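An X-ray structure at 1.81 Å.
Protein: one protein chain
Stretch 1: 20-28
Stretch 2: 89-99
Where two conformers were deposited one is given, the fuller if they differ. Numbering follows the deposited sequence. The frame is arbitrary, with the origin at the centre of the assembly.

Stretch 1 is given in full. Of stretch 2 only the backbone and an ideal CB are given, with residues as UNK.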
ATOM      1  N   ASP A  20      -6.986   0.042   2.304  1.00 25.15           N
ATOM      2  CA  ASP A  20      -7.513  -0.164   0.959  1.00 23.45           C
ATOM      3  C   ASP A  20      -7.344   1.174   0.249  1.00 25.92           C
ATOM      4  O   ASP A  20      -7.603   2.220   0.841  1.00 23.39           O
ATOM      5  CB  ASP A  20      -9.001  -0.540   1.035  1.00 24.49           C
ATOM      6  CG  ASP A  20      -9.578  -0.948  -0.312  1.00 27.28           C
ATOM      7  OD1 ASP A  20      -9.287  -0.271  -1.318  1.00 28.98           O
ATOM      8  OD2 ASP A  20     -10.330  -1.943  -0.363  1.00 30.62           O
ATOM      9  N   TYR A  21      -6.908   1.149  -1.008  1.00 23.69           N
ATOM     10  CA  TYR A  21      -6.711   2.385  -1.756  1.00 24.87           C
ATOM     11  C   TYR A  21      -8.007   3.171  -1.952  1.00 25.27           C
ATOM     12  O   TYR A  21      -7.971   4.366  -2.228  1.00 22.65           O
ATOM     13  CB  TYR A  21      -6.077   2.088  -3.123  1.00 22.51           C
ATOM     14  CG  TYR A  21      -4.609   1.751  -3.052  1.00 25.74           C
ATOM     15  CD1 TYR A  21      -3.685   2.698  -2.617  1.00 25.82           C
ATOM     16  CD2 TYR A  21      -4.143   0.482  -3.398  1.00 23.76           C
ATOM     17  CE1 TYR A  21      -2.335   2.392  -2.521  1.00 31.07           C
ATOM     18  CE2 TYR A  21      -2.786   0.167  -3.303  1.00 22.37           C
ATOM     19  CZ  TYR A  21      -1.893   1.128  -2.862  1.00 28.85           C
ATOM     20  OH  TYR A  21      -0.554   0.834  -2.754  1.00 26.06           O
ATOM     21  N   LYS A  22      -9.146   2.502  -1.800  1.00 26.17           N
ATOM     22  CA  LYS A  22     -10.445   3.154  -1.973  1.00 29.98           C
ATOM     23  C   LYS A  22     -10.997   3.698  -0.662  1.00 34.41           C
ATOM     24  O   LYS A  22     -12.048   4.342  -0.642  1.00 35.71           O
ATOM     25  CB  LYS A  22     -11.457   2.160  -2.545  1.00 28.77           C
ATOM     26  CG  LYS A  22     -11.100   1.633  -3.925  1.00 30.32           C
ATOM     27  CD  LYS A  22     -12.236   0.820  -4.542  1.00 31.31           C
ATOM     28  CE  LYS A  22     -13.405   1.706  -4.958  1.00 32.37           C
ATOM     29  NZ  LYS A  22     -14.543   0.888  -5.473  1.00 33.64           N
ATOM     30  N   CYS A  23     -10.273   3.443   0.417  0.80 31.36           N
ATOM     31  CA  CYS A  23     -10.694   3.907   1.726  0.80 31.86           C
ATOM     32  C   CYS A  23     -10.283   5.343   2.024  0.80 31.00           C
ATOM     33  O   CYS A  23      -9.098   5.687   2.027  0.80 31.72           O
ATOM     34  CB  CYS A  23     -10.158   2.968   2.798  0.80 27.59           C
ATOM     35  SG  CYS A  23     -10.481   3.492   4.467  0.80 41.78           S
ATOM     36  N   PRO A  24     -11.276   6.201   2.289  1.00 30.33           N
ATOM     37  CA  PRO A  24     -11.045   7.618   2.591  1.00 28.91           C
ATOM     38  C   PRO A  24     -10.122   7.886   3.760  1.00 23.96           C
ATOM     39  O   PRO A  24      -9.251   8.750   3.675  1.00 28.26           O
ATOM     40  CB  PRO A  24     -12.456   8.162   2.828  1.00 37.41           C
ATOM     41  CG  PRO A  24     -13.315   7.262   1.981  1.00 36.81           C
ATOM     42  CD  PRO A  24     -12.722   5.909   2.265  1.00 32.23           C
ATOM     43  N   TYR A  25     -10.311   7.153   4.853  1.00 24.79           N
ATOM     44  CA  TYR A  25      -9.477   7.347   6.031  1.00 29.21           C
ATOM     45  C   TYR A  25      -8.055   6.863   5.803  1.00 30.97           C
ATOM     46  O   TYR A  25      -7.112   7.383   6.386  1.00 28.09           O
ATOM     47  CB  TYR A  25     -10.088   6.641   7.248  1.00 31.72           C
ATOM     48  CG  TYR A  25     -11.301   7.352   7.821  1.00 36.13           C
ATOM     49  CD1 TYR A  25     -11.781   8.530   7.245  1.00 35.54           C
ATOM     50  CD2 TYR A  25     -11.971   6.844   8.934  1.00 40.43           C
ATOM     51  CE1 TYR A  25     -12.897   9.185   7.761  1.00 38.79           C
ATOM     52  CE2 TYR A  25     -13.088   7.491   9.458  1.00 45.41           C
ATOM     53  CZ  TYR A  25     -13.544   8.660   8.868  1.00 46.74           C
ATOM     54  OH  TYR A  25     -14.644   9.304   9.389  1.00 54.40           O
ATOM     55  N   CYS A  26      -7.905   5.852   4.944  0.80 25.23           N
ATOM     56  CA  CYS A  26      -6.583   5.319   4.616  0.80 29.41           C
ATOM     57  C   CYS A  26      -5.811   6.388   3.835  0.80 27.30           C
ATOM     58  O   CYS A  26      -4.591   6.508   3.945  0.80 23.28           O
ATOM     59  CB  CYS A  26      -6.715   4.043   3.778  0.80 20.27           C
ATOM     60  SG  CYS A  26      -7.391   2.644   4.675  0.80 31.24           S
ATOM     61  N   LYS A  27      -6.542   7.171   3.052  1.00 23.19           N
ATOM     62  CA  LYS A  27      -5.939   8.244   2.260  1.00 27.23           C
ATOM     63  C   LYS A  27      -5.412   9.294   3.243  1.00 27.33           C
ATOM     64  O   LYS A  27      -4.339   9.868   3.048  1.00 25.64           O
ATOM     65  CB  LYS A  27      -7.008   8.856   1.341  1.00 24.22           C
ATOM     66  CG  LYS A  27      -6.603  10.113   0.587  1.00 30.23           C
ATOM     67  CD  LYS A  27      -7.743  10.554  -0.338  1.00 28.47           C
ATOM     68  CE  LYS A  27      -7.407  11.814  -1.112  1.00 30.46           C
ATOM     69  NZ  LYS A  27      -7.341  13.016  -0.236  1.00 41.27           N
ATOM     70  N   GLU A  28      -6.174   9.529   4.308  1.00 28.44           N
ATOM     71  CA  GLU A  28      -5.793  10.486   5.340  1.00 26.80           C
ATOM     72  C   GLU A  28      -4.529  10.049   6.050  1.00 25.29           C
ATOM     73  O   GLU A  28      -3.651  10.865   6.323  1.00 27.97           O
ATOM     74  CB  GLU A  28      -6.907  10.624   6.371  1.00 29.97           C
ATOM     75  CG  GLU A  28      -7.822  11.790   6.139  1.00 36.55           C
ATOM     76  CD  GLU A  28      -8.984  11.802   7.113  1.00 41.51           C
ATOM     77  OE1 GLU A  28      -8.765  11.600   8.318  1.00 42.92           O
ATOM     78  OE2 GLU A  28     -10.125  12.020   6.677  1.00 50.96           O
ATOM     79  N   UNK A  89      -5.412  10.189  -6.038  1.00 36.23           N
ATOM     80  CA  UNK A  89      -6.396  10.154  -7.117  1.00 37.62           C
ATOM     81  C   UNK A  89      -7.710   9.512  -6.691  1.00 32.36           C
ATOM     82  O   UNK A  89      -8.613   9.333  -7.504  1.00 36.16           O
ATOM     83  CB  UNK A  89      -5.824   9.400  -8.319  1.00 37.62           C
ATOM     84  N   UNK A  90      -7.815   9.167  -5.414  1.00 29.59           N
ATOM     85  CA  UNK A  90      -9.011   8.521  -4.882  1.00 36.90           C
ATOM     86  C   UNK A  90     -10.325   9.216  -5.246  1.00 37.86           C
ATOM     87  O   UNK A  90     -10.452  10.432  -5.120  1.00 36.83           O
ATOM     88  CB  UNK A  90      -8.898   8.437  -3.358  1.00 36.90           C
ATOM     89  N   UNK A  91     -11.299   8.431  -5.696  1.00 35.85           N
ATOM     90  CA  UNK A  91     -12.615   8.955  -6.056  1.00 43.44           C
ATOM     91  C   UNK A  91     -13.625   8.400  -5.059  1.00 43.27           C
ATOM     92  O   UNK A  91     -13.245   7.824  -4.038  1.00 38.81           O
ATOM     93  CB  UNK A  91     -12.993   8.587  -7.492  1.00 43.44           C
ATOM     94  N   UNK A  92     -14.909   8.571  -5.358  1.00 44.10           N
ATOM     95  CA  UNK A  92     -15.960   8.063  -4.487  1.00 45.41           C
ATOM     96  C   UNK A  92     -15.745   6.563  -4.390  1.00 39.86           C
ATOM     97  O   UNK A  92     -15.495   5.906  -5.398  1.00 44.84           O
ATOM     98  CB  UNK A  92     -17.357   8.405  -5.009  1.00 45.41           C
ATOM     99  N   UNK A  93     -15.850   6.018  -3.185  0.50 41.87           N
ATOM    100  CA  UNK A  93     -15.638   4.592  -2.987  0.50 41.20           C
ATOM    101  C   UNK A  93     -16.714   3.722  -3.630  0.50 40.88           C
ATOM    102  O   UNK A  93     -16.550   2.508  -3.738  1.00 37.28           O
ATOM    103  CB  UNK A  93     -15.569   4.290  -1.489  0.50 41.20           C
ATOM    104  N   UNK A  94     -17.815   4.335  -4.054  1.00 43.97           N
ATOM    105  CA  UNK A  94     -18.886   3.577  -4.692  1.00 45.14           C
ATOM    106  C   UNK A  94     -18.625   3.429  -6.185  1.00 45.13           C
ATOM    107  O   UNK A  94     -19.321   2.689  -6.878  1.00 52.66           O
ATOM    108  CB  UNK A  94     -20.237   4.254  -4.455  1.00 45.14           C
ATOM    109  N   UNK A  95     -17.611   4.138  -6.669  1.00 41.20           N
ATOM    110  CA  UNK A  95     -17.221   4.073  -8.072  1.00 43.68           C
ATOM    111  C   UNK A  95     -16.088   3.064  -8.211  1.00 44.49           C
ATOM    112  O   UNK A  95     -15.254   2.934  -7.313  1.00 37.39           O
ATOM    113  CB  UNK A  95     -16.801   5.448  -8.596  1.00 43.68           C
ATOM    114  N   UNK A  96     -16.058   2.349  -9.330  1.00 42.37           N
ATOM    115  CA  UNK A  96     -14.983   1.397  -9.577  1.00 43.01           C
ATOM    116  C   UNK A  96     -13.932   2.189 -10.349  1.00 37.93           C
ATOM    117  O   UNK A  96     -13.660   1.912 -11.516  1.00 43.82           O
ATOM    118  CB  UNK A  96     -15.459   0.159 -10.340  1.00 43.01           C
ATOM    119  N   UNK A  97     -13.353   3.186  -9.684  1.00 35.81           N
ATOM    120  CA  UNK A  97     -12.359   4.049 -10.303  1.00 27.45           C
ATOM    121  C   UNK A  97     -10.979   3.427 -10.516  1.00 35.31           C
ATOM    122  O   UNK A  97     -10.175   3.965 -11.278  1.00 31.35           O
ATOM    123  CB  UNK A  97     -12.202   5.307  -9.446  1.00 27.45           C
ATOM    124  N   UNK A  98     -10.694   2.309  -9.849  1.00 33.79           N
ATOM    125  CA  UNK A  98      -9.396   1.654 -10.012  1.00 34.19           C
ATOM    126  C   UNK A  98      -9.392   0.784 -11.267  1.00 27.24           C
ATOM    127  O   UNK A  98      -9.279  -0.436 -11.198  1.00 31.80           O
ATOM    128  CB  UNK A  98      -9.060   0.811  -8.780  1.00 34.19           C
ATOM    129  N   UNK A  99      -9.507   1.438 -12.416  1.00 29.29           N
ATOM    130  CA  UNK A  99      -9.520   0.760 -13.705  1.00 31.62           C
ATOM    131  C   UNK A  99      -8.092   0.489 -14.174  1.00 28.66           C
ATOM    132  O   UNK A  99      -7.142   1.096 -13.686  1.00 31.01           O
ATOM    133  CB  UNK A  99     -10.276   1.592 -14.743  1.00 31.62           C
TER

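At position 89 the CA-to-CB bond points away from stretch 1 and finds nothing of it nearby, so almost any residue would suit; it is Ala89.

At position 90 the CB points toward stretch 1, with the ideal CB 3.9 Å from Lys27 CD and 4.3 Å from Tyr21 O. Beyond lie two backbone acceptors, Tyr21 O and Cys23 O, at the turn that leads into the helix. A side chain long enough to carry a donor there is favoured: glutamine, lysine or arginine. The residue is Gln90, extended with chi1 and chi2 both t. Its NE2 donates to Tyr21 O at 2.7 Å and to Cys23 O at 2.9 Å, both nearly straight, so one amide nitrogen clamps two carbonyls of the turn. OE1 rests 3.2 Å from Pro24 CA and 3.5 Å from Lys27 CD.

Positions 91 and 92 point away, and polar residues would do well. Gln91 reaches nothing of stretch 1 with its side chain, but its backbone O accepts from a water that also donates to Lys22 O. Position 92 opens a type I turn, where Asp, Asn or Ser can bind the backbone two residues on; Asp92 OD2 accepts from the backbone N of 94 at 3.0 Å.

At position 93 the CB points sideways, 3.6 Å from Lys22 O and 5.0 Å from Pro24 CD. A medium or long polar or aliphatic chain could lie along the proline. Glu93 brings OE1 to 3.6 Å from Pro24 CG, while its backbone O accepts from Lys22 NZ at 3.1 Å.

Position 94 points away within the turn, suiting Asn, Asp or Gly; Asn94 ND2 bonds weakly to Asp92 OD2. At 95 the backbone O accepts from Lys22 NZ at 2.8 Å, leaving the side chain loosely specified; Lys95 leads its end away. The ideal CB of 96 is 5.0 Å from Lys22 NZ, so an acid is plausible, yet Glu96 points away and forms no salt bridge.

Position 97 points sideways, but a large ring could reach the Lys22 chain and Tyr21 O. Trp97, chi1 p, sets CZ2 3.5 Å from Tyr21 O, which lies at the ring edge, and NE1 3.6 Å from Lys22 CE; NE1 also donates to the shared water.

Position 98 points toward the aliphatic part of Lys22, favouring Leu, Ile or Met. Leu98 CD1 packs 3.5 Å from Lys22 CG and 4.3 Å from Tyr21 CB.

Position 99 is out of reach and precedes a helix, where Ser, Thr, Asp or Asn can cap; Thr99 does.

Stretch 2 89-99: AQQDENKEWLT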
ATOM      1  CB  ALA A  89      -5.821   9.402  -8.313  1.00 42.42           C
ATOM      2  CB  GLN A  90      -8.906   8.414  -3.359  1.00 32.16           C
ATOM      3  CG  GLN A  90      -9.972   7.543  -2.724  1.00 31.20           C
ATOM      4  CD  GLN A  90      -9.800   7.419  -1.223  1.00 34.68           C
ATOM      5  OE1 GLN A  90     -10.368   8.192  -0.453  1.00 31.75           O
ATOM      6  NE2 GLN A  90      -8.993   6.448  -0.799  1.00 26.56           N
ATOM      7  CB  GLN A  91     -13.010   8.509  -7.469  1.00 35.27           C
ATOM      8  CG  GLN A  91     -12.205   9.129  -8.599  1.00 46.45           C
ATOM      9  CD  GLN A  91     -12.491  10.606  -8.773  1.00 63.84           C
ATOM     10  OE1 GLN A  91     -13.640  11.041  -8.679  1.00 73.31           O
ATOM     11  NE2 GLN A  91     -11.450  11.385  -9.042  1.00 66.25           N
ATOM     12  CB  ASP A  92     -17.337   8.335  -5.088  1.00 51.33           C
ATOM     13  CG  ASP A  92     -18.460   8.025  -4.122  1.00 60.08           C
ATOM     14  OD1 ASP A  92     -18.650   8.809  -3.169  1.00 76.58           O
ATOM     15  OD2 ASP A  92     -19.143   6.996  -4.303  1.00 65.63           O
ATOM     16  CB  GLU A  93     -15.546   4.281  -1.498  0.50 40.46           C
ATOM     17  CG  GLU A  93     -16.859   4.387  -0.759  0.50 39.94           C
ATOM     18  CD  GLU A  93     -16.660   4.364   0.730  0.50 33.15           C
ATOM     19  OE1 GLU A  93     -16.383   5.433   1.303  0.50 47.72           O
ATOM     20  OE2 GLU A  93     -16.761   3.274   1.320  0.50 27.49           O
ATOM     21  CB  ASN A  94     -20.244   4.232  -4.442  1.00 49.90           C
ATOM     22  CG  ASN A  94     -20.688   4.102  -2.998  1.00 58.42           C
ATOM     23  OD1 ASN A  94     -20.692   3.003  -2.433  1.00 61.19           O
ATOM     24  ND2 ASN A  94     -21.066   5.222  -2.391  1.00 58.93           N
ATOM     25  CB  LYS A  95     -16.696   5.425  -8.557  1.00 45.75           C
ATOM     26  CG  LYS A  95     -17.714   6.541  -8.671  1.00 56.11           C
ATOM     27  CD  LYS A  95     -16.998   7.840  -9.027  1.00 64.93           C
ATOM     28  CE  LYS A  95     -17.966   8.972  -9.316  1.00 73.71           C
ATOM     29  NZ  LYS A  95     -18.716   8.750 -10.583  1.00 80.71           N
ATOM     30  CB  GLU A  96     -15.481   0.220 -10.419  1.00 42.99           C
ATOM     31  CG  GLU A  96     -16.740  -0.440  -9.882  1.00 57.42           C
ATOM     32  CD  GLU A  96     -17.108  -1.699 -10.643  1.00 61.02           C
ATOM     33  OE1 GLU A  96     -16.715  -1.821 -11.822  1.00 71.95           O
ATOM     34  OE2 GLU A  96     -17.801  -2.562 -10.064  1.00 63.94           O
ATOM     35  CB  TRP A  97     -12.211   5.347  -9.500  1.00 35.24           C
ATOM     36  CG  TRP A  97     -11.722   5.158  -8.089  1.00 39.09           C
ATOM     37  CD1 TRP A  97     -12.473   4.840  -6.992  1.00 36.24           C
ATOM     38  CD2 TRP A  97     -10.372   5.287  -7.625  1.00 31.69           C
ATOM     39  NE1 TRP A  97     -11.673   4.765  -5.874  1.00 32.62           N
ATOM     40  CE2 TRP A  97     -10.379   5.034  -6.235  1.00 35.87           C
ATOM     41  CE3 TRP A  97      -9.155   5.590  -8.252  1.00 31.51           C
ATOM     42  CZ2 TRP A  97      -9.212   5.078  -5.457  1.00 30.81           C
ATOM     43  CZ3 TRP A  97      -7.997   5.633  -7.481  1.00 26.83           C
ATOM     44  CH2 TRP A  97      -8.036   5.377  -6.096  1.00 31.72           C
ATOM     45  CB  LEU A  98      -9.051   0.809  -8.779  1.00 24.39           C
ATOM     46  CG  LEU A  98      -8.650   1.607  -7.533  1.00 34.02           C
ATOM     47  CD1 LEU A  98      -8.657   0.705  -6.308  1.00 33.48           C
ATOM     48  CD2 LEU A  98      -7.267   2.220  -7.750  1.00 25.13           C
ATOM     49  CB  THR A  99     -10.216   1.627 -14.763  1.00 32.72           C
ATOM     50  OG1 THR A  99      -9.454   2.824 -14.969  1.00 31.77           O
ATOM     51  CG2 THR A  99     -11.625   2.015 -14.297  1.00 31.94           C
TER
HETATM   52  O   HOH W   1     -12.557   5.223  -3.098  1.00 29.90           O
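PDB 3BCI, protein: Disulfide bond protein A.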